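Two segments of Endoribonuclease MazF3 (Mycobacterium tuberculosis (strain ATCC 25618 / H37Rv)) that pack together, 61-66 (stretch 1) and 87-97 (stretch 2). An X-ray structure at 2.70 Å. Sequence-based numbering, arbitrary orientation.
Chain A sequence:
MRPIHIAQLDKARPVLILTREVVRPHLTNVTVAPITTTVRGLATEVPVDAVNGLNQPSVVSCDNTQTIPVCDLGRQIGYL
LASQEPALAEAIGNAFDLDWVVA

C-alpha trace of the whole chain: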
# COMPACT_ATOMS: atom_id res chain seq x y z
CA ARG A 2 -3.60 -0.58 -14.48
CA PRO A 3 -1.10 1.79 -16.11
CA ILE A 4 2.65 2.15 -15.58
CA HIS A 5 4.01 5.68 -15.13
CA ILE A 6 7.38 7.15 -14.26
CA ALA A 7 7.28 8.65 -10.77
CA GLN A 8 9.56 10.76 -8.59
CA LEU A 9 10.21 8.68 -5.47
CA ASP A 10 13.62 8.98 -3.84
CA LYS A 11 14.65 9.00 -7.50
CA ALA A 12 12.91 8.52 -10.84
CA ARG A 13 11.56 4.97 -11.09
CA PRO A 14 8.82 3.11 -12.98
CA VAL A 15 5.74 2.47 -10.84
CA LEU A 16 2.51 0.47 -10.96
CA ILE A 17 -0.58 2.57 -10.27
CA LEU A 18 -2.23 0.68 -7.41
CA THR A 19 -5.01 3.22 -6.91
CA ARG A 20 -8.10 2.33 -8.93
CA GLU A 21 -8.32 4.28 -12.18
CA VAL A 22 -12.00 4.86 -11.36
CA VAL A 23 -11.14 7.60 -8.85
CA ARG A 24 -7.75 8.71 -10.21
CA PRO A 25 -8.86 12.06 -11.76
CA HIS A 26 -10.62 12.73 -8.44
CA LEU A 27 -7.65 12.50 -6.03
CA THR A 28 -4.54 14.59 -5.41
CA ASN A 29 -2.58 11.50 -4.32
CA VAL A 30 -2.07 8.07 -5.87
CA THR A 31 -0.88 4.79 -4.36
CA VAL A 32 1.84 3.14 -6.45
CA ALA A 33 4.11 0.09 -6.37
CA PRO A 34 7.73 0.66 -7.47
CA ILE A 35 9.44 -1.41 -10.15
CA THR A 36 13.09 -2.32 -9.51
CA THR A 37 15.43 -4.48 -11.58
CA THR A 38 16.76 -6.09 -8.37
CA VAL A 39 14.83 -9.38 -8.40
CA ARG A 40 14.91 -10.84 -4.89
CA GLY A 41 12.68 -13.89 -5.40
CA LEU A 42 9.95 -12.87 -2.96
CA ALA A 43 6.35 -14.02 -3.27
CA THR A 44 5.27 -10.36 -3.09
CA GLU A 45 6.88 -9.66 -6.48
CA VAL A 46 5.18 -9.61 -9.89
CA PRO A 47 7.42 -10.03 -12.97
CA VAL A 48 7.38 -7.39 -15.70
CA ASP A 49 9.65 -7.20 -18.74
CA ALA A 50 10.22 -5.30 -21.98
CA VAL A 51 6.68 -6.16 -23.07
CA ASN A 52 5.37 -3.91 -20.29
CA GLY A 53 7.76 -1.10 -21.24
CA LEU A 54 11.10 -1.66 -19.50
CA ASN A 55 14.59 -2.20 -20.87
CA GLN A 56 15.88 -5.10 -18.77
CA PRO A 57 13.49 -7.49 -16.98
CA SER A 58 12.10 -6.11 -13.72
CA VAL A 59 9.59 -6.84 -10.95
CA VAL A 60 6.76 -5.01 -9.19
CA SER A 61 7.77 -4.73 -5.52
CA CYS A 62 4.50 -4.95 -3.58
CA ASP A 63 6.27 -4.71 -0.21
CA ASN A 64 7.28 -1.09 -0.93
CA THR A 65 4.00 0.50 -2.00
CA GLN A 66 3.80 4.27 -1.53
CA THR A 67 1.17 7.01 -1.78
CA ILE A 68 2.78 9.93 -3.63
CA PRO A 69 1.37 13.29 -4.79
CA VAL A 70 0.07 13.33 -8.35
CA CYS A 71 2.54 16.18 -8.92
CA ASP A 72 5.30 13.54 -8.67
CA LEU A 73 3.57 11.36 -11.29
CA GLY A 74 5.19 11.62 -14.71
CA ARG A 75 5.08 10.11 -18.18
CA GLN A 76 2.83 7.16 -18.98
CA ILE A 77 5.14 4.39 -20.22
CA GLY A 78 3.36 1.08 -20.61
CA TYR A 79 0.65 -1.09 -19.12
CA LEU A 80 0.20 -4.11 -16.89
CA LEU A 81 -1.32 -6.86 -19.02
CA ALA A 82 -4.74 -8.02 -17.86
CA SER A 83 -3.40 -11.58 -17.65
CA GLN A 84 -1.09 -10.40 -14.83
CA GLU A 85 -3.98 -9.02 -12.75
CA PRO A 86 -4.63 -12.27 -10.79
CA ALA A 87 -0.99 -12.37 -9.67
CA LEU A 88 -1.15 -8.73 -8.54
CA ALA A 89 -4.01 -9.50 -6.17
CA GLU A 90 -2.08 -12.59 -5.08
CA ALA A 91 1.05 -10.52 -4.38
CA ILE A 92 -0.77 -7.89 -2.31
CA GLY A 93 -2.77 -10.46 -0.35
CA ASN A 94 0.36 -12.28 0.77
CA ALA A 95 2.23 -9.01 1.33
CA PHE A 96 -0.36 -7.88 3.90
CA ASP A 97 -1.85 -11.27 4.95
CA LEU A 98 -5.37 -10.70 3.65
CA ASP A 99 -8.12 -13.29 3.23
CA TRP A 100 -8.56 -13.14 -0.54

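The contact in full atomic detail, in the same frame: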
# COMPACT_ATOMS: atom_id res chain seq x y z
N SER A 61 7.48 -4.48 -6.93
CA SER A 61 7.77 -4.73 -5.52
C SER A 61 6.56 -4.29 -4.69
O SER A 61 6.41 -3.11 -4.37
CB SER A 61 9.03 -3.99 -5.09
OG SER A 61 9.21 -4.05 -3.69
N CYS A 62 5.71 -5.25 -4.33
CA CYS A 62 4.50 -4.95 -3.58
C CYS A 62 4.74 -4.76 -2.09
O CYS A 62 3.80 -4.41 -1.37
CB CYS A 62 3.47 -6.07 -3.78
SG CYS A 62 2.66 -6.03 -5.40
N ASP A 63 5.96 -4.99 -1.60
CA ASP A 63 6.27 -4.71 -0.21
C ASP A 63 6.68 -3.26 0.03
O ASP A 63 6.87 -2.87 1.19
CB ASP A 63 7.38 -5.64 0.28
CG ASP A 63 6.84 -6.93 0.85
OD1 ASP A 63 5.87 -6.87 1.63
OD2 ASP A 63 7.39 -8.00 0.52
N ASN A 64 6.81 -2.47 -1.03
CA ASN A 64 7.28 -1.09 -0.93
C ASN A 64 6.29 -0.12 -1.56
O ASN A 64 6.68 0.88 -2.16
CB ASN A 64 8.65 -0.94 -1.58
CG ASN A 64 9.71 -1.80 -0.93
OD1 ASN A 64 10.34 -2.63 -1.59
ND2 ASN A 64 9.92 -1.61 0.36
N THR A 65 5.00 -0.39 -1.43
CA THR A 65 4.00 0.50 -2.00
C THR A 65 4.02 1.85 -1.29
O THR A 65 4.27 1.94 -0.08
CB THR A 65 2.60 -0.11 -1.90
OG1 THR A 65 2.13 0.01 -0.55
CG2 THR A 65 2.64 -1.59 -2.29
N GLN A 66 3.76 2.91 -2.05
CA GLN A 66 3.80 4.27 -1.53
C GLN A 66 2.64 5.07 -2.11
O GLN A 66 2.20 4.82 -3.23
CB GLN A 66 5.13 4.96 -1.87
CG GLN A 66 6.38 4.24 -1.37
CD GLN A 66 6.72 4.59 0.06
OE1 GLN A 66 6.04 5.39 0.70
NE2 GLN A 66 7.79 4.00 0.58
N ALA A 87 -2.20 -12.31 -10.48
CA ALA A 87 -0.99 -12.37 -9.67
C ALA A 87 -0.80 -11.12 -8.82
O ALA A 87 -0.25 -11.20 -7.72
CB ALA A 87 0.23 -12.60 -10.56
N LEU A 88 -1.24 -9.96 -9.32
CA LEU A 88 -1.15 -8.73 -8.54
C LEU A 88 -1.95 -8.84 -7.25
O LEU A 88 -1.45 -8.54 -6.17
CB LEU A 88 -1.63 -7.54 -9.37
CG LEU A 88 -1.81 -6.25 -8.56
CD1 LEU A 88 -0.47 -5.75 -8.04
CD2 LEU A 88 -2.51 -5.18 -9.39
N ALA A 89 -3.21 -9.26 -7.36
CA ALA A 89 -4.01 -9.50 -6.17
C ALA A 89 -3.36 -10.54 -5.28
O ALA A 89 -3.38 -10.42 -4.05
CB ALA A 89 -5.42 -9.93 -6.55
N GLU A 90 -2.77 -11.58 -5.88
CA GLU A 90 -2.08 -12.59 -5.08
C GLU A 90 -0.88 -11.99 -4.35
O GLU A 90 -0.63 -12.33 -3.18
CB GLU A 90 -1.63 -13.75 -5.97
CG GLU A 90 -0.93 -14.87 -5.24
CD GLU A 90 -1.88 -15.73 -4.42
OE1 GLU A 90 -3.09 -15.42 -4.39
OE2 GLU A 90 -1.42 -16.71 -3.82
N ALA A 91 -0.13 -11.11 -5.01
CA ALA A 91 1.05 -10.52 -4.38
C ALA A 91 0.66 -9.63 -3.21
O ALA A 91 1.30 -9.69 -2.14
CB ALA A 91 1.84 -9.72 -5.42
N ILE A 92 -0.37 -8.80 -3.37
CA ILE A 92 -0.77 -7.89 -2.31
C ILE A 92 -1.37 -8.65 -1.14
O ILE A 92 -1.10 -8.33 0.03
CB ILE A 92 -1.75 -6.83 -2.86
CG1 ILE A 92 -1.03 -5.89 -3.83
CG2 ILE A 92 -2.39 -6.04 -1.73
CD1 ILE A 92 -1.93 -4.84 -4.45
N GLY A 93 -2.17 -9.68 -1.42
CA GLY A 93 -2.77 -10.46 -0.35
C GLY A 93 -1.75 -11.12 0.55
O GLY A 93 -1.90 -11.13 1.78
N ASN A 94 -0.69 -11.69 -0.04
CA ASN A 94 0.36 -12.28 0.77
C ASN A 94 1.22 -11.21 1.43
O ASN A 94 1.70 -11.41 2.55
CB ASN A 94 1.24 -13.21 -0.06
CG ASN A 94 0.45 -14.27 -0.79
OD1 ASN A 94 -0.47 -14.86 -0.22
ND2 ASN A 94 0.79 -14.51 -2.05
N ALA A 95 1.41 -10.07 0.76
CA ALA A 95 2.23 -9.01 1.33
C ALA A 95 1.64 -8.47 2.62
O ALA A 95 2.38 -8.08 3.53
CB ALA A 95 2.40 -7.88 0.32
N PHE A 96 0.31 -8.44 2.73
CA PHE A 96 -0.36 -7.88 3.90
C PHE A 96 -1.11 -8.92 4.71
O PHE A 96 -1.71 -8.56 5.74
CB PHE A 96 -1.32 -6.76 3.46
CG PHE A 96 -0.65 -5.62 2.75
CD1 PHE A 96 0.67 -5.29 3.02
CD2 PHE A 96 -1.34 -4.87 1.81
CE1 PHE A 96 1.29 -4.24 2.36
CE2 PHE A 96 -0.73 -3.82 1.16
CZ PHE A 96 0.59 -3.50 1.43
N ASP A 97 -1.09 -10.19 4.31
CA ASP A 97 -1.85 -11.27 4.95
C ASP A 97 -3.34 -10.92 5.01
O ASP A 97 -3.91 -10.61 6.05
CB ASP A 97 -1.30 -11.58 6.35
CG ASP A 97 -0.06 -12.46 6.30
OD1 ASP A 97 0.42 -12.75 5.19
OD2 ASP A 97 0.42 -12.86 7.38

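Residues 61-66 cross one side of the helix that runs through residues 87-95, and the two stretches meet mainly through side chains, with the backbone oxygen of Cys62 also against Ala95 and Phe96; no hydrogen bond links them. The helix satisfies its own backbone through i to i+4 bonds such as Ala95 N to Ala91 O (2.9 Å).

Cys62 is its centre. With CA-to-CB directed toward the helix and chi1 at -75° (m), its sulfur lies among three apolar groups, one from Leu88 and two from the adjacent Ala91 and Ile92 about a turn later: SG is 4.1 Å from Leu88 CD1, 3.8 Å from Ala91 CB and 4.0 Å from Ile92 CG1. The CB of Leu88 points sideways, but chi1 t and chi2 p bring CD1 to the sulfur. Ile92, in the m,t rotamer, presents CG1, while Ala91 meets the sulfur with its CB, which points toward the first stretch; the CA atoms of Cys62 and Ile92 are 6.2 Å apart.

One turn further on, Ala95 CB lies 3.8 Å from Asp63 OD1, a van der Waals contact; both carboxylate oxygens of Asp63 are hydrogen-bonded elsewhere in the structure. Phe96, chi1 m, also starts sideways, yet its ring reaches back so that Thr65 OG1 approaches the edge, 4.3 Å from Phe96 CZ.

Within the first stretch, Ser61 OG donates to Asn64 OD1 (2.8 Å), tying together two side chains that take no part in the contact.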